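Local coordinates for protein bifunctional pinoresinol-lariciresinol reductase 1 (Thuja plicata, PDB 1QYD) that reduces pinoresinol to lariciresinol and then to secoisolariciresinol in lignan biosynthesis, taking the 4R-hydride of NADPH, at residues Pro222-Leu227 with Val300-Met305; Asp210-Asn215 with Thr294-Glu299. All coordinates share one frame; numbering follows the deposited sequence.

Contact 1. Residues Pro222-Leu227 with Val300-Met305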
# COMPACT_ATOMS: atom_id res chain seq x y z
N PRO A 222 -2.57 30.60 -9.66
CA PRO A 222 -2.55 31.65 -10.66
C PRO A 222 -3.80 32.42 -10.39
O PRO A 222 -4.86 31.83 -10.25
CB PRO A 222 -2.58 31.00 -11.98
CG PRO A 222 -2.29 29.57 -11.65
CD PRO A 222 -2.93 29.34 -10.29
N PRO A 223 -3.66 33.74 -10.20
CA PRO A 223 -4.72 34.59 -9.63
C PRO A 223 -6.10 34.35 -10.27
O PRO A 223 -7.08 34.01 -9.59
CB PRO A 223 -4.15 35.97 -9.85
CG PRO A 223 -2.64 35.79 -9.89
CD PRO A 223 -2.50 34.51 -10.66
N MET A 224 -6.09 34.41 -11.61
CA MET A 224 -7.28 34.24 -12.45
C MET A 224 -8.02 32.91 -12.34
O MET A 224 -9.25 32.86 -12.53
CB MET A 224 -6.91 34.45 -13.92
CG MET A 224 -6.72 35.93 -14.23
SD MET A 224 -6.63 36.36 -15.99
CE MET A 224 -8.36 36.24 -16.38
N ASN A 225 -7.26 31.85 -12.04
CA ASN A 225 -7.83 30.53 -11.94
C ASN A 225 -8.09 30.16 -10.50
O ASN A 225 -8.07 28.96 -10.22
CB ASN A 225 -6.91 29.51 -12.56
CG ASN A 225 -6.49 29.80 -14.00
OD1 ASN A 225 -6.66 30.90 -14.53
ND2 ASN A 225 -5.91 28.76 -14.61
N ILE A 226 -8.31 31.08 -9.53
CA ILE A 226 -8.74 30.64 -8.20
C ILE A 226 -10.28 30.70 -8.20
O ILE A 226 -10.98 31.62 -7.74
CB ILE A 226 -8.20 31.54 -7.09
CG1 ILE A 226 -6.68 31.66 -7.14
CG2 ILE A 226 -8.68 30.92 -5.78
CD1 ILE A 226 -6.06 32.89 -6.45
N LEU A 227 -10.79 29.61 -8.77
CA LEU A 227 -12.19 29.50 -9.06
C LEU A 227 -12.89 28.34 -8.40
O LEU A 227 -12.38 27.24 -8.21
CB LEU A 227 -12.33 29.41 -10.56
CG LEU A 227 -11.68 30.49 -11.37
CD1 LEU A 227 -11.68 30.11 -12.83
CD2 LEU A 227 -12.40 31.77 -11.11
N VAL A 300 6.14 34.33 -17.15
CA VAL A 300 5.48 33.14 -17.61
C VAL A 300 4.01 33.47 -17.78
O VAL A 300 3.41 34.28 -17.07
CB VAL A 300 5.61 31.99 -16.61
CG1 VAL A 300 5.07 30.69 -17.18
CG2 VAL A 300 7.06 31.74 -16.34
N LYS A 301 3.57 32.79 -18.84
CA LYS A 301 2.26 32.74 -19.49
C LYS A 301 1.22 31.71 -18.96
O LYS A 301 1.26 30.53 -19.37
CB LYS A 301 2.54 32.52 -21.01
CG LYS A 301 3.43 31.33 -21.52
CD LYS A 301 4.86 31.72 -21.96
CE LYS A 301 5.86 31.87 -20.82
NZ LYS A 301 7.03 32.66 -21.19
N TYR A 302 0.29 32.08 -18.06
CA TYR A 302 -0.65 31.06 -17.63
C TYR A 302 -1.97 31.18 -18.36
O TYR A 302 -2.50 32.25 -18.69
CB TYR A 302 -0.93 31.08 -16.10
CG TYR A 302 -1.57 32.31 -15.50
CD1 TYR A 302 -0.74 33.34 -15.05
CD2 TYR A 302 -2.97 32.42 -15.45
CE1 TYR A 302 -1.32 34.50 -14.54
CE2 TYR A 302 -3.55 33.59 -14.94
CZ TYR A 302 -2.72 34.63 -14.49
OH TYR A 302 -3.27 35.81 -14.01
N VAL A 303 -2.38 29.97 -18.67
CA VAL A 303 -3.65 29.71 -19.32
C VAL A 303 -4.75 29.71 -18.28
O VAL A 303 -4.68 29.15 -17.18
CB VAL A 303 -3.50 28.36 -20.03
CG1 VAL A 303 -4.79 27.73 -20.44
CG2 VAL A 303 -2.73 28.66 -21.30
N THR A 304 -5.77 30.46 -18.68
CA THR A 304 -6.99 30.64 -17.90
C THR A 304 -7.95 29.49 -18.26
O THR A 304 -7.76 28.81 -19.28
CB THR A 304 -7.58 32.04 -18.22
OG1 THR A 304 -8.04 32.11 -19.57
CG2 THR A 304 -6.49 33.08 -18.06
N MET A 305 -8.96 29.22 -17.42
CA MET A 305 -9.90 28.14 -17.72
C MET A 305 -10.89 28.46 -18.86
O MET A 305 -11.64 27.63 -19.33
CB MET A 305 -10.64 27.81 -16.45
CG MET A 305 -9.66 27.50 -15.35
SD MET A 305 -8.47 26.32 -16.01
CE MET A 305 -9.55 24.96 -15.84
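N225 gives its side-chain amide N-H to the backbone carbonyl of V303, with ND2 of N225 2.9 Å from V303 O. The bond is nearly straight (169°), and V303 O lies close to the plane of the amide. ND2 also bonds to the carbonyl oxygen of W194, so two backbone acceptors grip this buried nitrogen and fix the rotation of the amide. N225 OD1 is turned to the backbone of T304, 3.4 Å from T304 CA. M305 SD lies 3.8 Å from N225 ND2.

Y302 packs against the turn before N225. P222 CB stands over one face of the Y302 ring, 3.9 Å from its centroid, in a CH-pi contact. M224 CB meets the ring edge in plane, 3.6 Å from Y302 CE2. The M224 chain bends at chi3. M224 SD makes an oblique Met-aromatic contact with Y302 and reaches T304 CG2 at 3.9 Å.

An alanine in place of N225 would probably leave the V303 and W194 carbonyls without this shared donor and open a gap beside M305. The N225 amide, on the turn before strand 226-228, thus joins both strand 191-195 and the loop leading into helix 305-309, where T304 is the N-cap, while Y302 packs its ring on P222 and P223.

Contact 2. Residues Asp210-Asn215 with Thr294-Glu299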
# COMPACT_ATOMS: atom_id res chain seq x y z
N ASP A 210 16.47 28.17 -8.78
CA ASP A 210 16.26 29.41 -8.05
C ASP A 210 16.64 29.36 -6.57
O ASP A 210 16.22 28.45 -5.85
CB ASP A 210 14.81 29.81 -8.21
CG ASP A 210 14.73 31.30 -8.48
OD1 ASP A 210 14.35 32.03 -7.57
OD2 ASP A 210 15.06 31.72 -9.59
N PRO A 211 17.44 30.31 -6.06
CA PRO A 211 17.80 30.43 -4.65
C PRO A 211 16.64 30.56 -3.69
O PRO A 211 16.67 30.06 -2.57
CB PRO A 211 18.73 31.62 -4.59
CG PRO A 211 18.40 32.38 -5.85
CD PRO A 211 18.22 31.25 -6.85
N GLN A 212 15.62 31.24 -4.22
CA GLN A 212 14.36 31.47 -3.56
C GLN A 212 13.50 30.23 -3.35
O GLN A 212 12.76 30.20 -2.37
CB GLN A 212 13.51 32.45 -4.35
CG GLN A 212 14.16 33.80 -4.60
CD GLN A 212 13.14 34.93 -4.51
OE1 GLN A 212 12.87 35.65 -5.49
NE2 GLN A 212 12.55 35.10 -3.32
N THR A 213 13.52 29.21 -4.23
CA THR A 213 12.66 28.05 -4.03
C THR A 213 13.33 26.92 -3.26
O THR A 213 12.82 25.80 -3.13
CB THR A 213 12.14 27.56 -5.41
OG1 THR A 213 13.22 27.19 -6.24
CG2 THR A 213 11.40 28.66 -6.09
N LEU A 214 14.46 27.32 -2.67
CA LEU A 214 15.33 26.47 -1.88
C LEU A 214 14.74 26.09 -0.53
O LEU A 214 14.65 26.92 0.40
CB LEU A 214 16.64 27.18 -1.68
CG LEU A 214 17.96 26.51 -1.97
CD1 LEU A 214 18.99 27.62 -1.83
CD2 LEU A 214 18.20 25.28 -1.08
N ASN A 215 14.39 24.80 -0.43
CA ASN A 215 13.78 24.17 0.74
C ASN A 215 12.35 24.62 1.06
O ASN A 215 11.71 24.14 1.99
CB ASN A 215 14.67 24.36 2.00
CG ASN A 215 16.01 23.61 1.96
OD1 ASN A 215 16.14 22.45 1.55
ND2 ASN A 215 17.08 24.24 2.42
N THR A 294 3.64 31.89 -9.68
CA THR A 294 3.27 32.97 -10.61
C THR A 294 3.78 34.34 -10.21
O THR A 294 4.07 35.13 -11.11
CB THR A 294 1.75 32.99 -10.73
OG1 THR A 294 1.45 31.65 -11.11
CG2 THR A 294 1.18 34.01 -11.70
N LYS A 295 3.92 34.62 -8.91
CA LYS A 295 4.55 35.85 -8.41
C LYS A 295 6.01 35.92 -8.88
O LYS A 295 6.44 36.90 -9.49
CB LYS A 295 4.57 35.90 -6.87
CG LYS A 295 3.38 36.48 -6.10
CD LYS A 295 3.61 36.25 -4.59
CE LYS A 295 2.43 36.78 -3.76
NZ LYS A 295 2.57 36.60 -2.32
N LEU A 296 6.76 34.83 -8.60
CA LEU A 296 8.16 34.65 -8.96
C LEU A 296 8.46 34.76 -10.45
O LEU A 296 9.41 35.43 -10.87
CB LEU A 296 8.66 33.29 -8.52
CG LEU A 296 8.85 32.95 -7.08
CD1 LEU A 296 8.65 31.46 -6.88
CD2 LEU A 296 10.21 33.45 -6.65
N TYR A 297 7.64 34.09 -11.26
CA TYR A 297 7.91 34.11 -12.68
C TYR A 297 6.74 34.82 -13.31
O TYR A 297 5.82 34.19 -13.84
CB TYR A 297 8.07 32.65 -13.17
CG TYR A 297 9.00 31.90 -12.25
CD1 TYR A 297 10.35 32.26 -12.11
CD2 TYR A 297 8.46 30.92 -11.44
CE1 TYR A 297 11.13 31.65 -11.13
CE2 TYR A 297 9.25 30.31 -10.46
CZ TYR A 297 10.57 30.67 -10.30
OH TYR A 297 11.33 30.04 -9.33
N PRO A 298 6.71 36.16 -13.24
CA PRO A 298 5.62 36.97 -13.73
C PRO A 298 5.54 36.92 -15.25
O PRO A 298 4.47 36.92 -15.85
CB PRO A 298 5.94 38.32 -13.13
CG PRO A 298 7.43 38.40 -13.26
CD PRO A 298 7.78 37.02 -12.76
N GLU A 299 6.71 36.79 -15.88
CA GLU A 299 6.89 36.64 -17.31
C GLU A 299 6.22 35.41 -17.92
O GLU A 299 5.75 35.44 -19.07
CB GLU A 299 8.38 36.64 -17.56
CG GLU A 299 9.28 35.93 -16.51
CD GLU A 299 9.41 34.42 -16.61
OE1 GLU A 299 9.83 33.80 -15.63
OE2 GLU A 299 9.10 33.88 -17.66
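Y297 OH meets T213 tip to tip, 3.5 Å from the T213 CG2 methyl. Y297 OH lies 3.7 Å from D210 CB, and the D210 carboxylate plane stands almost perpendicular to the tyrosine ring (88°). Beside it, L296 sends its two methyls to different partners. L296 CD1 packs on T213 CG2 at 4.0 Å, and L296 CD2 lies 3.6 Å from Q212 OE1. The Q212 and L296 side chains run past each other in opposite directions. No hydrogen bond joins the two segments, so the contact rests on van der Waals packing.

The next shell sets these groups in place. L296 CB lies over the centre of the Y297 ring, 3.5 Å above its plane. T213 chi1 is 60°, which puts OG1 between the backbone N and carbonyl carbon; there it bonds to S207 O and to R111. CG2 is thereby left to face L296 and Y297. T213 N bonds back to D210 O and closes the turn, and R111 also holds D210 O.

The contact joins the loop after helix 197-207 to the end of helix 293-296. M218 of strand 217-219 touches T213, L296 and Y297, I291 of strand 290-292 touches T213 and L296, and Y203 and K206 of helix 197-207 border Y297.

Contacts 1 and 2 lie side by side, their centres about 17 Å apart. Their segments alternate along the chain: 210-215 and 222-227 come first, then 294-299 runs directly into 300-305. T294, which does not touch 210-215, is where the two meet. T294 CG2 is 3.8 Å from Y302 CE1 and 3.9 Å from P223 CD. One continuous run, 294-305, thus packs first on the loop after helix 197-207 and then on the turn before strand 226-228. Helix 197-207 is a shared neighbour: D199 touches Y302 and bonds to V303 N, while Y203 touches T294, Y297 and V300. Both contacts lie away from the residues thought to bind NADP and substrate.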